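Local coordinates for putative uncharacterized protein (Pyrococcus furiosus, PDB 3VR0) that probably activates the archaeal proteasome, as a homotetrameric homologue of proteasome assembly chaperones of the PAC2 family, at residues K18-V23 against A123-D128; A50-Q55 against T242-R247; F129-G134 against K201-F206; T135-T140 against E166-K171; G142-P147 against I180-E185. All coordinates share one frame; numbering follows the deposited sequence.

Contact 1. Residues K18-V23 against A123-D128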
# COMPACT_ATOMS: atom_id res chain seq x y z
N LYS C 18 -16.22 5.28 1.82
CA LYS C 18 -15.32 4.77 0.76
C LYS C 18 -14.19 5.76 0.67
O LYS C 18 -13.15 5.50 0.06
CB LYS C 18 -16.04 4.70 -0.60
CG LYS C 18 -17.18 3.67 -0.65
CD LYS C 18 -17.42 3.17 -2.08
CE LYS C 18 -18.84 2.58 -2.26
NZ LYS C 18 -19.21 2.50 -3.71
N GLU C 19 -14.43 6.92 1.27
CA GLU C 19 -13.46 7.96 1.31
C GLU C 19 -13.62 8.78 2.58
O GLU C 19 -14.56 8.61 3.33
CB GLU C 19 -13.47 8.82 0.02
CG GLU C 19 -14.58 9.88 -0.13
CD GLU C 19 -14.43 10.76 -1.42
OE1 GLU C 19 -14.31 10.19 -2.54
OE2 GLU C 19 -14.43 12.01 -1.31
N THR C 20 -12.66 9.64 2.82
CA THR C 20 -12.66 10.53 3.92
C THR C 20 -13.98 11.32 4.00
O THR C 20 -14.44 11.88 3.02
CB THR C 20 -11.44 11.43 3.79
OG1 THR C 20 -10.26 10.61 3.80
CG2 THR C 20 -11.35 12.43 4.92
N THR C 21 -14.59 11.32 5.18
CA THR C 21 -15.91 11.91 5.40
C THR C 21 -15.84 13.02 6.48
O THR C 21 -15.25 12.85 7.55
CB THR C 21 -16.90 10.79 5.87
OG1 THR C 21 -17.00 9.79 4.83
CG2 THR C 21 -18.33 11.35 6.12
N ILE C 22 -16.51 14.14 6.20
CA ILE C 22 -16.72 15.18 7.18
C ILE C 22 -18.20 15.26 7.57
O ILE C 22 -19.06 15.41 6.71
CB ILE C 22 -16.21 16.54 6.66
CG1 ILE C 22 -14.74 16.42 6.28
CG2 ILE C 22 -16.49 17.65 7.74
CD1 ILE C 22 -14.14 17.59 5.67
N VAL C 23 -18.46 15.12 8.86
CA VAL C 23 -19.74 15.22 9.46
C VAL C 23 -19.83 16.66 10.01
O VAL C 23 -18.98 17.07 10.82
CB VAL C 23 -19.85 14.24 10.65
CG1 VAL C 23 -21.24 14.32 11.28
CG2 VAL C 23 -19.57 12.78 10.21
N ALA C 123 -6.09 15.98 3.19
CA ALA C 123 -5.83 17.41 2.97
C ALA C 123 -6.79 18.08 1.96
O ALA C 123 -7.24 19.20 2.15
CB ALA C 123 -4.41 17.59 2.49
N GLY C 124 -7.03 17.39 0.85
CA GLY C 124 -7.94 17.85 -0.17
C GLY C 124 -9.37 17.99 0.37
O GLY C 124 -10.02 19.01 0.09
N LYS C 125 -9.87 16.99 1.12
CA LYS C 125 -11.22 17.10 1.72
C LYS C 125 -11.27 18.27 2.73
O LYS C 125 -12.27 18.99 2.77
CB LYS C 125 -11.65 15.82 2.46
CG LYS C 125 -12.10 14.69 1.53
CD LYS C 125 -13.51 14.94 0.92
CE LYS C 125 -14.56 15.24 1.97
NZ LYS C 125 -15.91 15.31 1.31
N MET C 126 -10.24 18.42 3.54
CA MET C 126 -10.18 19.59 4.46
C MET C 126 -10.25 20.89 3.68
O MET C 126 -10.96 21.81 4.12
CB MET C 126 -8.92 19.63 5.30
CG MET C 126 -8.84 18.51 6.27
SD MET C 126 -7.37 18.70 7.33
CE MET C 126 -7.75 17.30 8.39
N LEU C 127 -9.51 20.98 2.57
CA LEU C 127 -9.57 22.20 1.79
C LEU C 127 -10.94 22.41 1.15
O LEU C 127 -11.37 23.56 1.10
CB LEU C 127 -8.45 22.35 0.74
CG LEU C 127 -7.07 22.42 1.43
CD1 LEU C 127 -5.98 22.10 0.47
CD2 LEU C 127 -6.79 23.74 2.15
N ASP C 128 -11.60 21.35 0.64
CA ASP C 128 -12.92 21.53 -0.01
C ASP C 128 -13.91 22.07 1.04
O ASP C 128 -14.78 22.86 0.73
CB ASP C 128 -13.53 20.22 -0.57
CG ASP C 128 -12.70 19.58 -1.73
OD1 ASP C 128 -11.87 20.26 -2.39
OD2 ASP C 128 -12.88 18.38 -1.96
O HOH W 1 -18.16 14.17 3.74

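Contact 2. Residues A50-Q55 against T242-R247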
# COMPACT_ATOMS: atom_id res chain seq x y z
N ALA C 50 -2.73 24.50 18.88
CA ALA C 50 -4.13 24.61 18.45
C ALA C 50 -5.12 24.39 19.58
O ALA C 50 -6.10 25.14 19.68
CB ALA C 50 -4.46 23.68 17.25
N GLU C 51 -4.86 23.39 20.43
CA GLU C 51 -5.74 23.11 21.57
C GLU C 51 -5.79 24.28 22.55
O GLU C 51 -6.85 24.61 23.10
CB GLU C 51 -5.34 21.86 22.31
CG GLU C 51 -5.66 20.57 21.55
CD GLU C 51 -5.17 19.37 22.31
OE1 GLU C 51 -4.15 19.49 23.03
OE2 GLU C 51 -5.81 18.30 22.22
N HIS C 52 -4.64 24.91 22.76
CA HIS C 52 -4.59 26.03 23.65
C HIS C 52 -5.37 27.18 23.04
O HIS C 52 -6.08 27.90 23.74
CB HIS C 52 -3.16 26.48 23.95
CG HIS C 52 -3.09 27.51 25.02
ND1 HIS C 52 -3.62 27.31 26.28
CD2 HIS C 52 -2.60 28.77 25.02
CE1 HIS C 52 -3.45 28.39 27.01
NE2 HIS C 52 -2.81 29.29 26.28
N LEU C 53 -5.24 27.35 21.73
CA LEU C 53 -5.98 28.40 21.05
C LEU C 53 -7.49 28.11 21.09
O LEU C 53 -8.27 29.01 21.39
CB LEU C 53 -5.46 28.63 19.64
CG LEU C 53 -6.07 29.76 18.81
CD1 LEU C 53 -5.74 31.18 19.38
CD2 LEU C 53 -5.54 29.61 17.38
N ILE C 54 -7.89 26.88 20.84
CA ILE C 54 -9.29 26.49 20.99
C ILE C 54 -9.82 26.95 22.35
O ILE C 54 -10.86 27.62 22.43
CB ILE C 54 -9.54 24.95 20.88
CG1 ILE C 54 -9.03 24.34 19.55
CG2 ILE C 54 -10.98 24.59 21.18
CD1 ILE C 54 -9.50 24.94 18.43
N GLN C 55 -9.12 26.52 23.40
CA GLN C 55 -9.54 26.77 24.80
C GLN C 55 -9.64 28.22 25.17
O GLN C 55 -10.63 28.62 25.72
CB GLN C 55 -8.63 26.07 25.82
CG GLN C 55 -8.73 24.58 25.79
CD GLN C 55 -10.17 24.11 25.99
OE1 GLN C 55 -10.75 23.43 25.11
NE2 GLN C 55 -10.78 24.47 27.15
N THR C 242 -0.34 31.12 30.10
CA THR C 242 -0.04 30.52 31.41
C THR C 242 -0.02 29.00 31.38
O THR C 242 0.98 28.39 31.78
CB THR C 242 -1.03 30.99 32.51
OG1 THR C 242 -0.91 32.40 32.70
CG2 THR C 242 -0.77 30.27 33.84
N ALA C 243 -1.11 28.39 30.93
CA ALA C 243 -1.24 26.94 31.03
C ALA C 243 -0.12 26.21 30.27
O ALA C 243 0.26 25.09 30.64
CB ALA C 243 -2.60 26.50 30.57
N LEU C 244 0.42 26.85 29.23
CA LEU C 244 1.50 26.25 28.45
C LEU C 244 2.81 26.34 29.23
O LEU C 244 3.48 25.32 29.42
CB LEU C 244 1.62 26.86 27.04
CG LEU C 244 0.60 26.49 25.94
CD1 LEU C 244 0.80 27.32 24.69
CD2 LEU C 244 0.60 25.01 25.59
N ASP C 245 3.15 27.55 29.72
CA ASP C 245 4.25 27.78 30.70
C ASP C 245 4.30 26.71 31.77
O ASP C 245 5.35 26.13 32.01
CB ASP C 245 4.10 29.10 31.46
CG ASP C 245 4.18 30.32 30.56
OD1 ASP C 245 4.99 30.34 29.59
OD2 ASP C 245 3.41 31.27 30.85
N GLU C 246 3.15 26.47 32.40
CA GLU C 246 3.03 25.48 33.45
C GLU C 246 3.29 24.06 32.99
O GLU C 246 3.81 23.24 33.76
CB GLU C 246 1.67 25.58 34.11
CG GLU C 246 1.54 26.76 35.07
CD GLU C 246 0.15 26.88 35.65
OE1 GLU C 246 -0.09 27.81 36.47
OE2 GLU C 246 -0.71 26.04 35.30
N ARG C 247 2.93 23.75 31.75
CA ARG C 247 3.21 22.41 31.22
C ARG C 247 4.70 22.29 30.85
O ARG C 247 5.30 21.25 31.07
CB ARG C 247 2.32 22.08 30.02
CG ARG C 247 2.36 20.62 29.58
CD ARG C 247 1.33 20.38 28.50
NE ARG C 247 1.18 18.96 28.17
CZ ARG C 247 0.03 18.41 27.74
NH1 ARG C 247 -1.06 19.17 27.61
NH2 ARG C 247 -0.03 17.12 27.46

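Contact 3. Residues F129-G134 against K201-F206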
# COMPACT_ATOMS: atom_id res chain seq x y z
N PHE C 129 -13.81 21.58 2.24
CA PHE C 129 -14.74 21.93 3.27
C PHE C 129 -14.57 23.43 3.68
O PHE C 129 -15.53 24.17 3.74
CB PHE C 129 -14.54 21.00 4.46
CG PHE C 129 -15.41 21.32 5.64
CD1 PHE C 129 -16.82 21.39 5.50
CD2 PHE C 129 -14.83 21.62 6.86
CE1 PHE C 129 -17.63 21.70 6.61
CE2 PHE C 129 -15.65 21.93 7.99
CZ PHE C 129 -17.04 21.98 7.86
N VAL C 130 -13.33 23.84 3.92
CA VAL C 130 -13.01 25.15 4.41
C VAL C 130 -13.29 26.26 3.35
O VAL C 130 -13.72 27.38 3.69
CB VAL C 130 -11.59 25.00 4.98
CG1 VAL C 130 -10.50 25.73 4.26
CG2 VAL C 130 -11.52 24.84 6.49
N GLN C 131 -13.11 25.93 2.08
CA GLN C 131 -13.51 26.81 1.00
C GLN C 131 -15.03 27.02 0.89
O GLN C 131 -15.46 28.02 0.34
CB GLN C 131 -12.97 26.31 -0.35
CG GLN C 131 -11.46 26.48 -0.57
CD GLN C 131 -11.07 26.02 -1.98
OE1 GLN C 131 -11.13 24.83 -2.31
NE2 GLN C 131 -10.70 26.96 -2.82
N GLU C 132 -15.85 26.11 1.42
CA GLU C 132 -17.27 26.39 1.45
C GLU C 132 -17.58 27.63 2.29
O GLU C 132 -18.62 28.21 2.09
CB GLU C 132 -18.09 25.21 1.96
CG GLU C 132 -17.95 23.97 1.08
CD GLU C 132 -18.73 22.81 1.63
OE1 GLU C 132 -19.51 22.96 2.63
OE2 GLU C 132 -18.58 21.74 1.05
N PHE C 133 -16.67 28.04 3.18
CA PHE C 133 -16.88 29.21 4.05
C PHE C 133 -16.14 30.42 3.57
O PHE C 133 -16.03 31.41 4.27
CB PHE C 133 -16.54 28.85 5.51
CG PHE C 133 -17.40 27.77 6.02
CD1 PHE C 133 -18.67 28.05 6.55
CD2 PHE C 133 -17.01 26.42 5.87
CE1 PHE C 133 -19.53 26.99 6.95
CE2 PHE C 133 -17.82 25.38 6.29
CZ PHE C 133 -19.09 25.67 6.82
N GLY C 134 -15.63 30.34 2.35
CA GLY C 134 -14.88 31.43 1.78
C GLY C 134 -13.42 31.50 2.22
O GLY C 134 -12.80 32.52 1.99
N LYS C 201 -2.24 26.19 -2.50
CA LYS C 201 -1.63 27.06 -3.52
C LYS C 201 -2.08 26.75 -4.96
O LYS C 201 -2.26 27.64 -5.80
CB LYS C 201 -0.13 26.90 -3.37
CG LYS C 201 0.69 27.69 -4.32
CD LYS C 201 2.12 27.28 -4.09
CE LYS C 201 3.08 28.12 -4.86
NZ LYS C 201 4.28 28.12 -3.98
N LEU C 202 -2.28 25.46 -5.27
CA LEU C 202 -2.84 25.07 -6.57
C LEU C 202 -4.25 25.58 -6.77
O LEU C 202 -4.71 25.73 -7.91
CB LEU C 202 -2.88 23.54 -6.72
CG LEU C 202 -1.60 22.69 -6.61
CD1 LEU C 202 -1.86 21.27 -7.19
CD2 LEU C 202 -0.45 23.34 -7.36
N ARG C 203 -4.98 25.78 -5.68
CA ARG C 203 -6.37 26.23 -5.79
C ARG C 203 -6.49 27.74 -5.68
O ARG C 203 -7.57 28.25 -5.70
CB ARG C 203 -7.22 25.65 -4.67
CG ARG C 203 -7.29 24.20 -4.69
CD ARG C 203 -8.02 23.75 -3.47
NE ARG C 203 -8.05 22.30 -3.42
CZ ARG C 203 -9.09 21.62 -2.96
NH1 ARG C 203 -10.18 22.27 -2.57
NH2 ARG C 203 -9.04 20.30 -2.93
N GLY C 204 -5.38 28.45 -5.52
CA GLY C 204 -5.45 29.92 -5.50
C GLY C 204 -5.52 30.44 -4.08
O GLY C 204 -5.69 31.64 -3.89
N MET C 205 -5.37 29.54 -3.11
CA MET C 205 -5.26 29.86 -1.67
C MET C 205 -3.81 30.19 -1.29
O MET C 205 -2.88 30.04 -2.10
CB MET C 205 -5.77 28.68 -0.82
CG MET C 205 -7.23 28.27 -1.13
SD MET C 205 -7.71 26.76 -0.25
CE MET C 205 -8.03 27.35 1.44
N PHE C 206 -3.59 30.63 -0.05
CA PHE C 206 -2.27 31.16 0.30
C PHE C 206 -2.09 31.10 1.78
O PHE C 206 -3.09 30.96 2.52
CB PHE C 206 -2.06 32.58 -0.23
CG PHE C 206 -3.00 33.63 0.38
CD1 PHE C 206 -2.60 34.36 1.49
CD2 PHE C 206 -4.24 33.91 -0.19
CE1 PHE C 206 -3.46 35.37 2.05
CE2 PHE C 206 -5.11 34.89 0.37
CZ PHE C 206 -4.69 35.63 1.49

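Contact 4. Residues T135-T140 against E166-K171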
# COMPACT_ATOMS: atom_id res chain seq x y z
N THR C 135 -12.87 30.48 2.88
CA THR C 135 -11.44 30.48 3.29
C THR C 135 -10.48 30.60 2.12
O THR C 135 -10.62 29.89 1.10
CB THR C 135 -11.07 29.20 4.01
OG1 THR C 135 -12.02 28.96 5.04
CG2 THR C 135 -9.64 29.28 4.62
N ARG C 136 -9.52 31.53 2.25
CA ARG C 136 -8.48 31.75 1.23
C ARG C 136 -7.13 31.53 1.86
O ARG C 136 -6.19 31.20 1.18
CB ARG C 136 -8.53 33.20 0.67
CG ARG C 136 -9.89 33.57 -0.05
CD ARG C 136 -10.02 35.10 -0.33
NE ARG C 136 -9.82 35.87 0.91
CZ ARG C 136 -8.89 36.82 1.07
NH1 ARG C 136 -8.12 37.18 0.02
NH2 ARG C 136 -8.75 37.42 2.26
N GLU C 137 -7.05 31.76 3.17
CA GLU C 137 -5.79 31.99 3.84
C GLU C 137 -5.60 30.92 4.92
O GLU C 137 -6.54 30.60 5.66
CB GLU C 137 -5.78 33.38 4.51
CG GLU C 137 -4.35 33.78 4.98
CD GLU C 137 -4.25 35.24 5.54
OE1 GLU C 137 -5.18 36.02 5.30
OE2 GLU C 137 -3.26 35.56 6.25
N ILE C 138 -4.38 30.38 4.99
CA ILE C 138 -4.10 29.21 5.82
C ILE C 138 -2.89 29.47 6.68
O ILE C 138 -1.91 29.95 6.18
CB ILE C 138 -3.79 28.00 4.92
CG1 ILE C 138 -4.97 27.67 4.04
CG2 ILE C 138 -3.45 26.77 5.73
CD1 ILE C 138 -4.60 26.84 2.72
N ILE C 139 -2.92 29.08 7.95
CA ILE C 139 -1.72 29.15 8.75
C ILE C 139 -1.50 27.75 9.32
O ILE C 139 -2.39 27.21 9.94
CB ILE C 139 -1.91 30.16 9.93
CG1 ILE C 139 -2.15 31.59 9.39
CG2 ILE C 139 -0.68 30.13 10.81
CD1 ILE C 139 -2.34 32.64 10.55
N THR C 140 -0.34 27.13 9.07
CA THR C 140 -0.10 25.81 9.68
C THR C 140 0.94 25.92 10.79
O THR C 140 1.87 26.69 10.70
CB THR C 140 0.32 24.75 8.63
OG1 THR C 140 1.53 25.18 8.05
CG2 THR C 140 -0.72 24.65 7.46
N GLU C 166 6.71 39.99 3.25
CA GLU C 166 6.69 41.28 3.95
C GLU C 166 5.31 41.58 4.56
O GLU C 166 5.21 42.23 5.63
CB GLU C 166 7.24 42.40 3.08
CG GLU C 166 6.36 42.92 1.95
CD GLU C 166 6.80 44.33 1.53
OE1 GLU C 166 7.67 44.91 2.24
OE2 GLU C 166 6.30 44.85 0.50
N TYR C 167 4.28 41.00 3.93
CA TYR C 167 2.96 40.99 4.53
C TYR C 167 3.05 40.44 5.93
O TYR C 167 2.72 41.13 6.89
CB TYR C 167 1.92 40.24 3.68
CG TYR C 167 0.56 40.18 4.33
CD1 TYR C 167 -0.30 41.31 4.33
CD2 TYR C 167 0.12 39.02 4.98
CE1 TYR C 167 -1.55 41.27 4.95
CE2 TYR C 167 -1.13 38.97 5.59
CZ TYR C 167 -1.96 40.10 5.57
OH TYR C 167 -3.19 40.04 6.20
N TYR C 168 3.55 39.20 6.07
CA TYR C 168 3.59 38.61 7.40
C TYR C 168 4.68 39.21 8.26
O TYR C 168 4.57 39.23 9.47
CB TYR C 168 3.71 37.08 7.38
CG TYR C 168 2.48 36.42 6.86
CD1 TYR C 168 2.45 35.86 5.59
CD2 TYR C 168 1.32 36.38 7.62
CE1 TYR C 168 1.31 35.28 5.09
CE2 TYR C 168 0.17 35.83 7.14
CZ TYR C 168 0.17 35.27 5.88
OH TYR C 168 -0.97 34.70 5.42
N LYS C 169 5.75 39.68 7.63
CA LYS C 169 6.82 40.37 8.40
C LYS C 169 6.26 41.57 9.13
O LYS C 169 6.54 41.72 10.30
CB LYS C 169 7.99 40.81 7.53
CG LYS C 169 9.16 39.84 7.56
CD LYS C 169 10.27 40.30 6.61
CE LYS C 169 11.42 39.31 6.57
NZ LYS C 169 12.16 39.43 5.27
N SER C 170 5.43 42.36 8.45
CA SER C 170 4.77 43.55 9.05
C SER C 170 3.97 43.15 10.26
O SER C 170 4.14 43.73 11.34
CB SER C 170 3.82 44.20 8.06
OG SER C 170 4.48 44.47 6.86
N LYS C 171 3.10 42.16 10.09
CA LYS C 171 2.23 41.69 11.16
C LYS C 171 3.02 41.25 12.35
O LYS C 171 2.56 41.40 13.47
CB LYS C 171 1.36 40.51 10.70
CG LYS C 171 0.54 40.79 9.48
CD LYS C 171 -0.66 41.56 9.86
CE LYS C 171 -1.57 41.75 8.67
NZ LYS C 171 -2.69 42.63 9.13
O HOH W 2 -3.59 37.96 7.64
O HOH W 3 -4.77 38.35 4.12

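Contact 5. Residues G142-P147 against I180-E185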
# COMPACT_ATOMS: atom_id res chain seq x y z
N GLY C 142 3.42 23.67 13.50
CA GLY C 142 4.00 22.40 13.88
C GLY C 142 5.45 22.55 14.38
O GLY C 142 5.88 23.63 14.78
N GLY C 143 6.20 21.44 14.33
CA GLY C 143 7.57 21.38 14.85
C GLY C 143 8.62 21.21 13.77
O GLY C 143 8.33 20.74 12.66
N TYR C 144 9.84 21.62 14.09
CA TYR C 144 11.00 21.38 13.26
C TYR C 144 12.04 20.65 14.10
O TYR C 144 12.57 21.22 15.06
CB TYR C 144 11.56 22.69 12.71
CG TYR C 144 12.77 22.51 11.82
CD1 TYR C 144 12.62 22.24 10.46
CD2 TYR C 144 14.06 22.63 12.34
CE1 TYR C 144 13.71 22.07 9.65
CE2 TYR C 144 15.18 22.45 11.52
CZ TYR C 144 14.99 22.18 10.18
OH TYR C 144 16.08 22.01 9.37
N GLN C 145 12.29 19.39 13.76
CA GLN C 145 13.14 18.48 14.53
C GLN C 145 14.61 18.94 14.54
O GLN C 145 15.19 19.20 13.49
CB GLN C 145 13.04 17.05 13.96
CG GLN C 145 14.16 16.08 14.40
CD GLN C 145 13.87 15.42 15.72
OE1 GLN C 145 14.00 14.20 15.89
NE2 GLN C 145 13.45 16.21 16.68
N VAL C 146 15.17 19.02 15.75
CA VAL C 146 16.50 19.60 15.98
C VAL C 146 17.27 18.74 17.03
O VAL C 146 16.67 18.26 17.99
CB VAL C 146 16.31 21.10 16.39
CG1 VAL C 146 16.50 21.33 17.88
CG2 VAL C 146 17.14 22.02 15.54
N PRO C 147 18.59 18.52 16.83
CA PRO C 147 19.29 17.63 17.78
C PRO C 147 19.45 18.20 19.22
O PRO C 147 19.61 17.42 20.17
CB PRO C 147 20.65 17.40 17.10
CG PRO C 147 20.86 18.59 16.22
CD PRO C 147 19.50 19.12 15.83
N ILE C 180 12.65 33.03 11.98
CA ILE C 180 13.61 32.88 10.89
C ILE C 180 12.89 32.56 9.60
O ILE C 180 12.14 31.60 9.54
CB ILE C 180 14.60 31.73 11.17
CG1 ILE C 180 15.32 31.96 12.50
CG2 ILE C 180 15.60 31.55 9.99
CD1 ILE C 180 15.77 33.40 12.71
N TRP C 181 13.13 33.38 8.57
CA TRP C 181 12.65 33.15 7.23
C TRP C 181 13.52 32.11 6.48
O TRP C 181 14.62 32.44 6.03
CB TRP C 181 12.53 34.50 6.49
CG TRP C 181 11.38 35.26 7.10
CD1 TRP C 181 11.43 36.09 8.20
CD2 TRP C 181 10.00 35.17 6.72
NE1 TRP C 181 10.17 36.54 8.49
CE2 TRP C 181 9.27 35.99 7.61
CE3 TRP C 181 9.31 34.48 5.71
CZ2 TRP C 181 7.88 36.14 7.51
CZ3 TRP C 181 7.93 34.64 5.61
CH2 TRP C 181 7.24 35.46 6.51
N ARG C 182 12.99 30.88 6.34
CA ARG C 182 13.78 29.66 5.98
C ARG C 182 14.55 29.79 4.71
O ARG C 182 14.01 30.23 3.71
CB ARG C 182 12.88 28.44 5.81
CG ARG C 182 12.18 28.03 7.06
CD ARG C 182 11.26 26.91 6.75
NE ARG C 182 12.00 25.69 6.51
CZ ARG C 182 11.59 24.49 6.89
NH1 ARG C 182 10.42 24.35 7.53
NH2 ARG C 182 12.33 23.43 6.60
N GLU C 183 15.81 29.40 4.73
CA GLU C 183 16.56 29.44 3.47
C GLU C 183 17.04 28.05 3.03
O GLU C 183 17.79 27.94 2.07
CB GLU C 183 17.78 30.38 3.57
CG GLU C 183 17.53 31.78 4.17
CD GLU C 183 18.84 32.59 4.31
OE1 GLU C 183 19.93 31.98 4.37
OE2 GLU C 183 18.76 33.84 4.37
N ASP C 184 16.60 27.01 3.73
CA ASP C 184 17.07 25.65 3.48
C ASP C 184 16.42 25.07 2.23
O ASP C 184 15.56 24.19 2.33
CB ASP C 184 16.84 24.77 4.71
CG ASP C 184 15.34 24.77 5.20
OD1 ASP C 184 14.67 25.85 5.18
OD2 ASP C 184 14.86 23.69 5.64
N GLU C 185 16.80 25.58 1.06
CA GLU C 185 16.29 25.11 -0.22
C GLU C 185 16.33 23.56 -0.31
O GLU C 185 17.30 22.92 0.16
CB GLU C 185 17.07 25.76 -1.37
CG GLU C 185 16.38 25.77 -2.74
CD GLU C 185 17.01 26.75 -3.74
OE1 GLU C 185 17.58 27.80 -3.32
OE2 GLU C 185 16.91 26.49 -4.96

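Contact 1. Residues K18-V23 against A123-D128
Lys125 reaches Thr20 and Glu19 through two successive bends in its chain (chi2 -74°, chi3 -53°), which carry CD and CE back over the loop that leads into strand 21-24 instead of letting them run straight off the helix. Thr20 meets this chain with its methyl group: CG2 lies anti to the backbone N (OG1 at chi1 -60°) and packs on CB and CG of Lys125, the two side chains sliding past each other in opposite directions. Further out, Lys125 CE rests 3.5 Å from the carbonyl O of Thr20, and Lys125 CD passes 3.8 Å from OE2 of Glu19, whose extended chain crosses it at about a right angle. The charged ends stay apart, with Glu19 OE2 and Lys125 NZ at 4.5 Å, too far for a salt bridge. A water accepts a hydrogen bond from Ile22 N at 3.0 Å and a weak one from Lys125 NZ. Shortening Lys125 to an alanine is likely to uncover the methyl of Thr20 and to take from Glu19 the nearby positive charge of the helix. Ile22, on the strand proper, also points toward the helix, and its CD1 sits 3.7 Å from the carbonyl O of Lys125. Thr20 OG1 turns to Glu121 and Ser67, and Glu121 is a ligand of a gold ion. The arrangement is helix-on-sheet packing, with helix 116-131 laid over strand 21-24, outermost within this chain.

Contact 2. Residues A50-Q55 against T242-R247
His52 and Leu244 make the close part of this contact, in which an aliphatic side chain covers an imidazole face. Leu244 CG stands 4.1 Å from the ring centroid of His52 and 18° off the normal, a CH-pi contact displaced somewhat toward the rim. The CD1 branch of Leu244 comes nearer still, 3.7 Å from CD2 of His52, and also touches CG and CB of that histidine. The ring gets there because CG of His52 is anti to the backbone N (chi1 -172°). Its rotation is fixed from the far end, where NE2 is hydrogen-bonded to the backbone O of Asp240, just ahead of helix 242-256; Leu228 of helix 221-235 packs against the same side chain.

Toward solvent the fit slackens. The methyl of exposed Ala243 approaches CE1 of His52 obliquely at 4.1 Å, and on another flank of the contact Glu51 OE1 and Arg247 NH1, though opposite in charge, remain 5.5 Å apart.

This is helix-helix packing through a CH-pi contact: helix 45-57, whose Ala50, Leu53 and Ile54 lie on Ile104 of strand 102-107, meets the first turn of helix 242-256, within the predicted coiled coil.

Contact 3. Residues F129-G134 against K201-F206
The polar part of this contact is a single hydrogen bond between Gln131 and Arg203. NH1 of Arg203 donates to OE1 of Gln131 at 2.7 Å. The oxygen lies in the guanidinium plane, whereas seen from the amide the donor is tilted 25° from the carbonyl plane; the two flat groups are turned 52° against each other. Gln131 is extended beyond CG and Arg203 from CG to NE, which lets them span the gap between the segments, whose nearest CA atoms, those of Gln131 and Met205, are 9.2 Å apart. Arg203 NH1 also forms a salt bridge with Asp128, one turn earlier on the helix of Gln131, so a carboxylate and an amide oxygen together fix the end of the arginine.

The apolar part is built round Met205. Its SD lies 3.8 Å from CG of Gln131 and is almost as near to CD and NE2, so that the thioether lies across the glutamine side chain at a slant. A bend at the last torsion (chi3 78°) directs the methyl to Val130, CE of Met205 to CG1 of Val130 at 4.1 Å.

The backbone brings these groups into place: Gly204, with positive phi, closes helix 192-202 in a Schellman motif and the chain then enters strand 206-214. The contact thus ties the C-terminal ends of helices 116-131 and 192-202 together above strand 137-145, whose Ile138 touches Met205.

Contact 4. Residues T135-T140 against E166-K171
Glu137 meets Tyr168 and Tyr167 where helix 164-172 packs on the sheet of the PAC2 domain, at the start of strand 137-145. With CG anti to the backbone N (chi1 -168°) and the chain extended beyond it, the glutamate leaves the strand straight toward the helix. Its CB heads toward the helix without a close partner there, and CG of Glu137 is the first atom to meet it, 3.5 Å from OH of Tyr168. CD of Glu137 follows at 3.3 Å from Tyr168 OH. At the tip, OE2 of Glu137 accepts a hydrogen bond of 2.6 Å from Tyr168 OH. The hydroxyl comes from above the carboxylate plane, 36° out of it, and the carboxylate and ring planes are 64° apart, while OE2 itself lies at the edge of the tyrosine ring. The same OE2 takes a second bond from a water that also bonds Tyr167 OH. OE1 receives a bond from another water, likewise joined to Tyr167 OH, and forms a salt bridge with Arg100. Both oxygens of this buried acid are thereby satisfied, and the nearby arginine probably favours its charged form.

The two tyrosines brace each other, for Tyr167 lays CD2 over the centre of the Tyr168 ring, 3.7 Å above its plane. Tyr167 CE2 meets the carboxylate less closely, approaching Glu137 OE2 to 4.1 Å with the oxygen near the plane of the ring.

Contact 5. Residues G142-P147 against I180-E185
Unusually, Tyr144 and Arg182 meet almost perpendicularly, the ring and guanidinium planes 86° apart, instead of stacking. NH2 of Arg182 comes obliquely to the ring, 3.6 Å from CE1 of Tyr144. What holds the guanidinium there is Asp184, gripped side-on with one nitrogen of Arg182 to each oxygen: NE to OD1 at 3.0 Å, nearly straight at 176°, and NH2 to OD2 at 2.7 Å. Both acceptors use their syn lone pairs and lie close to the guanidinium plane. A bend at chi3 (73°) turns the end of Arg182 into this fork. A leucine in its place is likely to leave the Asp184 carboxylate without its charge partner and free to turn, and Tyr144 without the group that touches CE1. Asp184 is itself the centre of an inverse gamma turn, consistent with its carboxylate lying back against the arginine. A bidentate salt bridge in the loop after strand 179-181, outermost within this chain, thus holds an arginine that reaches over strands 155-159 and 206-214 to strand 137-145 of the mixed sheet.

Contacts 1 and 3 share helix 116-131 and lie 13 Å apart between centres; Ile22 CD1 of the first packs on Phe129 CB of the second at 3.6 Å. Contact 3 passes to contact 4 through the turn into strand 137-145, where Thr135 OG1 lies 2.7 Å from Val130 O. Contacts 4 and 5 use that same strand, and Lys169 makes a cation-pi contact with Trp181. Contact 2 stands apart, about 28 Å from contacts 1 and 3 between centres and across the middle of the chain. Bound gold ions lie about 5 Å from the side chain of Glu19 and about 8 Å from that of Tyr144. Contacts 3 and 5 both touch the third subunit, and contact 1 reaches it by a long, weak ion pair.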